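Local coordinates for protein tRNA (cytosine(72)-C(5))-methyltransferase (Pyrococcus horikoshii, PDB 5ZVE) that transfers a methyl group from S-adenosyl-L-methionine to the C5 position of cytosine 72 in several tRNAs, at residues 28-33 with 100-105; 73-78 with 161-166. All blocks are in the same frame, centred on the assembly; numbering follows the deposited sequence.

Contact 1 (28-33 with 100-105); sequences KLREPV and SVYQGA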
loop_
_atom_site.group_PDB
_atom_site.type_symbol
_atom_site.label_atom_id
_atom_site.label_comp_id
_atom_site.label_asym_id
_atom_site.label_seq_id
_atom_site.Cartn_x
_atom_site.Cartn_y
_atom_site.Cartn_z
ATOM N N LYS A 28 12.598 -9.830 -3.425
ATOM C CA LYS A 28 11.982 -8.645 -4.007
ATOM C C LYS A 28 11.217 -7.830 -2.969
ATOM O O LYS A 28 11.163 -6.603 -3.061
ATOM C CB LYS A 28 11.062 -9.038 -5.164
ATOM C CG LYS A 28 11.820 -9.484 -6.402
ATOM C CD LYS A 28 13.079 -8.645 -6.595
ATOM C CE LYS A 28 13.810 -9.013 -7.876
ATOM N NZ LYS A 28 15.059 -8.215 -8.040
ATOM N N LEU A 29 10.642 -8.513 -1.977
ATOM C CA LEU A 29 9.913 -7.843 -0.902
ATOM C C LEU A 29 10.802 -6.868 -0.133
ATOM O O LEU A 29 10.317 -5.880 0.426
ATOM C CB LEU A 29 9.317 -8.863 0.076
ATOM C CG LEU A 29 7.968 -9.499 -0.266
ATOM C CD1 LEU A 29 7.538 -10.462 0.840
ATOM C CD2 LEU A 29 6.913 -8.431 -0.488
ATOM N N ARG A 30 12.102 -7.136 -0.116
ATOM C CA ARG A 30 13.028 -6.274 0.612
ATOM C C ARG A 30 13.252 -4.948 -0.107
ATOM O O ARG A 30 13.735 -3.990 0.486
ATOM C CB ARG A 30 14.372 -6.976 0.819
ATOM C CG ARG A 30 15.243 -6.343 1.903
ATOM C CD ARG A 30 15.264 -7.211 3.126
ATOM N NE ARG A 30 15.800 -6.550 4.316
ATOM C CZ ARG A 30 17.076 -6.563 4.691
ATOM N NH1 ARG A 30 17.985 -7.211 3.977
ATOM N NH2 ARG A 30 17.433 -5.935 5.802
ATOM N N GLU A 31 12.866 -4.894 -1.378
ATOM C CA GLU A 31 13.103 -3.718 -2.213
ATOM C C GLU A 31 11.815 -2.934 -2.466
ATOM O O GLU A 31 10.718 -3.494 -2.395
ATOM C CB GLU A 31 13.716 -4.134 -3.555
ATOM C CG GLU A 31 14.888 -5.100 -3.464
ATOM C CD GLU A 31 15.371 -5.543 -4.838
ATOM O OE1 GLU A 31 14.737 -5.161 -5.845
ATOM O OE2 GLU A 31 16.380 -6.275 -4.912
ATOM N N PRO A 32 11.944 -1.628 -2.758
ATOM C CA PRO A 32 10.768 -0.843 -3.147
ATOM C C PRO A 32 10.204 -1.343 -4.470
ATOM O O PRO A 32 10.920 -2.011 -5.219
ATOM C CB PRO A 32 11.315 0.586 -3.283
ATOM C CG PRO A 32 12.641 0.574 -2.572
ATOM C CD PRO A 32 13.168 -0.812 -2.725
ATOM N N VAL A 33 8.947 -1.027 -4.754
ATOM C CA VAL A 33 8.342 -1.466 -6.003
ATOM C C VAL A 33 9.141 -0.893 -7.166
ATOM O O VAL A 33 9.670 0.222 -7.081
ATOM C CB VAL A 33 6.856 -1.058 -6.109
ATOM C CG1 VAL A 33 6.056 -1.686 -4.965
ATOM C CG2 VAL A 33 6.698 0.454 -6.118
ATOM N N SER A 100 12.353 5.528 4.565
ATOM C CA SER A 100 12.134 6.601 3.604
ATOM C C SER A 100 13.442 6.976 2.888
ATOM O O SER A 100 13.448 7.175 1.674
ATOM C CB SER A 100 11.517 7.817 4.300
ATOM O OG SER A 100 12.366 8.296 5.322
ATOM N N VAL A 101 14.539 7.049 3.641
ATOM C CA VAL A 101 15.875 7.262 3.074
ATOM C C VAL A 101 16.230 6.167 2.065
ATOM O O VAL A 101 16.794 6.434 1.002
ATOM C CB VAL A 101 16.949 7.309 4.189
ATOM C CG1 VAL A 101 18.354 7.225 3.613
ATOM C CG2 VAL A 101 16.781 8.563 5.039
ATOM N N TYR A 102 15.877 4.936 2.417
ATOM C CA TYR A 102 16.013 3.755 1.569
ATOM C C TYR A 102 15.375 3.950 0.191
ATOM O O TYR A 102 15.742 3.283 -0.775
ATOM C CB TYR A 102 15.372 2.563 2.289
ATOM C CG TYR A 102 15.619 1.180 1.717
ATOM C CD1 TYR A 102 16.875 0.592 1.783
ATOM C CD2 TYR A 102 14.577 0.431 1.188
ATOM C CE1 TYR A 102 17.098 -0.679 1.293
ATOM C CE2 TYR A 102 14.789 -0.844 0.700
ATOM C CZ TYR A 102 16.051 -1.392 0.756
ATOM O OH TYR A 102 16.270 -2.662 0.272
ATOM N N GLN A 103 14.417 4.870 0.109
ATOM C CA GLN A 103 13.697 5.108 -1.134
ATOM C C GLN A 103 13.962 6.503 -1.698
ATOM O O GLN A 103 13.352 6.900 -2.685
ATOM C CB GLN A 103 12.198 4.897 -0.914
ATOM C CG GLN A 103 11.898 3.596 -0.202
ATOM C CD GLN A 103 10.433 3.428 0.132
ATOM O OE1 GLN A 103 9.581 3.442 -0.750
ATOM N NE2 GLN A 103 10.134 3.268 1.419
ATOM N N GLY A 104 14.864 7.247 -1.065
ATOM C CA GLY A 104 15.327 8.507 -1.626
ATOM C C GLY A 104 15.022 9.762 -0.832
ATOM O O GLY A 104 15.397 10.857 -1.244
ATOM N N ALA A 105 14.355 9.619 0.308
ATOM C CA ALA A 105 14.098 10.769 1.173
ATOM C C ALA A 105 15.389 11.298 1.775
ATOM O O ALA A 105 16.355 10.555 1.946
ATOM C CB ALA A 105 13.124 10.406 2.285
#
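Y102 and Q103 lie in a type I beta turn, V101 to G104, at the C-terminal part of helix 95-101 in the PUA region, and here they meet R30 and P32, near the C-terminal part of helix 19-29 of the ferredoxin-like region. The contact thus joins the C-terminal parts of two helices, one from each region, and is largely buried. Its polar link is a single hydrogen bond, in which the hydroxyl OH of Y102 donates to the backbone O of R30 at 2.9 Å. The donor stands above the carbonyl plane, 44° out of it, while R30 O lies at the edge of the tyrosine ring, near the ring plane. Tyrosine suits this place because it combines a long flat body with a donor at its end; its CB points toward the 28-33 segment, and the first torsion (chi1 -169°) sets CG anti to the backbone N, beside the carbonyl carbon. R30 turns its polar end elsewhere, giving its NE to the backbone O of L285 and its guanidinium to a cation-pi contact with W286.

P32 supplies the apolar half. Its CD approaches CE2 of Y102 to 3.8 Å, and its CG meets CG of Q103 at 3.9 Å, the two side chains running antiparallel past one another. Proline offers a compact, rigid hydrocarbon surface here, and Q103 meets it with the aliphatic part of its chain, its NE2 being bonded to E99 O. G104 completes a Schellman motif: with phi at 117°, a side chain would press on the carbonyl O of Q103. The motif is fastened by two backbone bonds of 2.9 Å each, G104 N to V101 O and A105 N to S100 O.

Contact 2 (73-78 with 161-166); sequences FVREGP and PKFKLP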
loop_
_atom_site.group_PDB
_atom_site.type_symbol
_atom_site.label_atom_id
_atom_site.label_comp_id
_atom_site.label_asym_id
_atom_site.label_seq_id
_atom_site.Cartn_x
_atom_site.Cartn_y
_atom_site.Cartn_z
ATOM N N PHE A 73 6.117 5.552 -12.219
ATOM C CA PHE A 73 7.484 6.015 -12.362
ATOM C C PHE A 73 8.424 4.841 -12.176
ATOM O O PHE A 73 8.199 3.984 -11.321
ATOM C CB PHE A 73 7.800 7.117 -11.349
ATOM C CG PHE A 73 6.850 8.280 -11.400
ATOM C CD1 PHE A 73 5.648 8.245 -10.714
ATOM C CD2 PHE A 73 7.161 9.409 -12.144
ATOM C CE1 PHE A 73 4.774 9.316 -10.765
ATOM C CE2 PHE A 73 6.294 10.482 -12.198
ATOM C CZ PHE A 73 5.096 10.435 -11.510
ATOM N N VAL A 74 9.461 4.782 -12.998
ATOM C CA VAL A 74 10.405 3.686 -12.903
ATOM C C VAL A 74 11.371 3.966 -11.755
ATOM O O VAL A 74 11.902 5.072 -11.621
ATOM C CB VAL A 74 11.178 3.479 -14.219
ATOM C CG1 VAL A 74 12.195 2.363 -14.064
ATOM C CG2 VAL A 74 10.209 3.151 -15.352
ATOM N N ARG A 75 11.605 2.946 -10.942
ATOM C CA ARG A 75 12.471 3.056 -9.778
ATOM C C ARG A 75 13.944 3.070 -10.183
ATOM O O ARG A 75 14.329 2.451 -11.171
ATOM C CB ARG A 75 12.175 1.900 -8.820
ATOM C CG ARG A 75 13.110 1.784 -7.641
ATOM C CD ARG A 75 13.951 0.533 -7.781
ATOM N NE ARG A 75 13.406 -0.584 -7.029
ATOM C CZ ARG A 75 13.771 -1.851 -7.197
ATOM N NH1 ARG A 75 14.673 -2.172 -8.113
ATOM N NH2 ARG A 75 13.229 -2.799 -6.443
ATOM N N GLU A 76 14.762 3.789 -9.419
ATOM C CA GLU A 76 16.202 3.817 -9.646
ATOM C C GLU A 76 16.924 3.047 -8.543
ATOM O O GLU A 76 16.581 3.163 -7.367
ATOM C CB GLU A 76 16.704 5.262 -9.702
ATOM C CG GLU A 76 16.117 6.064 -10.861
ATOM C CD GLU A 76 16.502 7.533 -10.821
ATOM O OE1 GLU A 76 17.214 7.943 -9.882
ATOM O OE2 GLU A 76 16.076 8.282 -11.726
ATOM N N GLY A 77 17.911 2.246 -8.928
ATOM C CA GLY A 77 18.694 1.480 -7.971
ATOM C C GLY A 77 18.696 -0.012 -8.262
ATOM O O GLY A 77 17.986 -0.473 -9.163
ATOM N N PRO A 78 19.463 -0.788 -7.479
ATOM C CA PRO A 78 20.224 -0.351 -6.303
ATOM C C PRO A 78 21.483 0.431 -6.658
ATOM O O PRO A 78 22.220 0.054 -7.568
ATOM C CB PRO A 78 20.580 -1.669 -5.611
ATOM C CG PRO A 78 20.632 -2.661 -6.718
ATOM C CD PRO A 78 19.569 -2.243 -7.694
ATOM N N PRO A 161 20.968 7.395 -2.125
ATOM C CA PRO A 161 20.051 6.442 -1.500
ATOM C C PRO A 161 20.236 5.058 -2.110
ATOM O O PRO A 161 20.714 4.959 -3.232
ATOM C CB PRO A 161 18.674 7.018 -1.825
ATOM C CG PRO A 161 18.882 7.727 -3.122
ATOM C CD PRO A 161 20.266 8.320 -3.033
ATOM N N LYS A 162 19.879 4.010 -1.382
ATOM C CA LYS A 162 19.963 2.668 -1.931
ATOM C C LYS A 162 19.053 2.552 -3.162
ATOM O O LYS A 162 19.443 2.000 -4.191
ATOM C CB LYS A 162 19.590 1.644 -0.865
ATOM C CG LYS A 162 19.446 0.234 -1.374
ATOM C CD LYS A 162 20.768 -0.481 -1.462
ATOM C CE LYS A 162 20.596 -1.948 -1.111
ATOM N NZ LYS A 162 21.695 -2.779 -1.670
ATOM N N PHE A 163 17.846 3.098 -3.046
ATOM C CA PHE A 163 16.911 3.176 -4.164
ATOM C C PHE A 163 16.335 4.577 -4.246
ATOM O O PHE A 163 16.326 5.310 -3.258
ATOM C CB PHE A 163 15.768 2.166 -4.022
ATOM C CG PHE A 163 16.207 0.732 -4.058
ATOM C CD1 PHE A 163 16.373 0.075 -5.268
ATOM C CD2 PHE A 163 16.431 0.034 -2.882
ATOM C CE1 PHE A 163 16.769 -1.251 -5.307
ATOM C CE2 PHE A 163 16.821 -1.298 -2.911
ATOM C CZ PHE A 163 16.994 -1.939 -4.124
ATOM N N LYS A 164 15.849 4.946 -5.424
ATOM C CA LYS A 164 15.237 6.250 -5.612
ATOM C C LYS A 164 13.859 6.156 -6.260
ATOM O O LYS A 164 13.718 5.671 -7.379
ATOM C CB LYS A 164 16.144 7.142 -6.458
ATOM C CG LYS A 164 15.589 8.529 -6.720
ATOM C CD LYS A 164 15.189 9.224 -5.441
ATOM C CE LYS A 164 14.751 10.655 -5.712
ATOM N NZ LYS A 164 14.123 11.268 -4.505
ATOM N N LEU A 165 12.851 6.619 -5.525
ATOM C CA LEU A 165 11.512 6.832 -6.050
ATOM C C LEU A 165 11.240 8.326 -5.985
ATOM O O LEU A 165 11.733 9.001 -5.088
ATOM C CB LEU A 165 10.462 6.059 -5.248
ATOM C CG LEU A 165 10.452 4.531 -5.322
ATOM C CD1 LEU A 165 9.342 3.964 -4.455
ATOM C CD2 LEU A 165 10.278 4.080 -6.754
ATOM N N PRO A 166 10.474 8.855 -6.947
ATOM C CA PRO A 166 10.169 10.290 -6.931
ATOM C C PRO A 166 9.390 10.698 -5.684
ATOM O O PRO A 166 8.557 9.928 -5.211
ATOM C CB PRO A 166 9.322 10.484 -8.197
ATOM C CG PRO A 166 8.735 9.140 -8.462
ATOM C CD PRO A 166 9.792 8.156 -8.049
HETATM O O HOH W 1 12.631 6.899 -9.537
#
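E76 and K164 form a single antiparallel, hydrogen-bonded beta bridge, with E76 N donating to K164 O at 3.0 Å and K164 N to E76 O at 2.7 Å. OE1 of E76 rests against CG of K164. A water links V74 O to K164 O. Glycine suits G77: a CB would clash with K162 O, F163 CD1 and, at a phi of 124°, the carbonyl O before it. P78 CD lies 3.8 Å from F163 CE1.

CE1 of F163 lies over the centre of one face of the R75 guanidinium, the planes 44° apart. A long, bent (chi2 -112°) chain ending in a flat cation suits R75: it lies against F163 while NH2 salt-bridges E31 OE1 and hydrogen-bonds P32 O. An alanine in its place would probably leave E31 with its long pairing to K28, take a donor from P32 O and open a gap beside the F163 ring. P166 offers CG to the F73 ring, an off-centre CH-pi contact 4.1 Å from the centroid. F73 and L165 also pack on I38 and Y36 of strand 35-40, so the bridge joins the continuation of strand 70-74 to the loop between strand 154-161 and helix 172-175.

Overall arrangement
From the N terminus the chain first lays down 28-33, at the end of helix 19-29, and then 73-78, running out of strand 70-74. Entering the PUA region, it reaches 100-105 and closes contact 1; only after the PUA strands does 161-166 return to 73-78 and close contact 2. The two loops therefore cross, each contact pairing one ferredoxin-like segment with one PUA segment. The centres of contacts 1 and 2 lie about 7 Å apart and the two form one interface: P32 packs on F163, and backbone hydrogen bonds join Y102 to F163 and Q103 to L165. Together they fasten the two regions to each other, away from the S-adenosyl-L-methionine site.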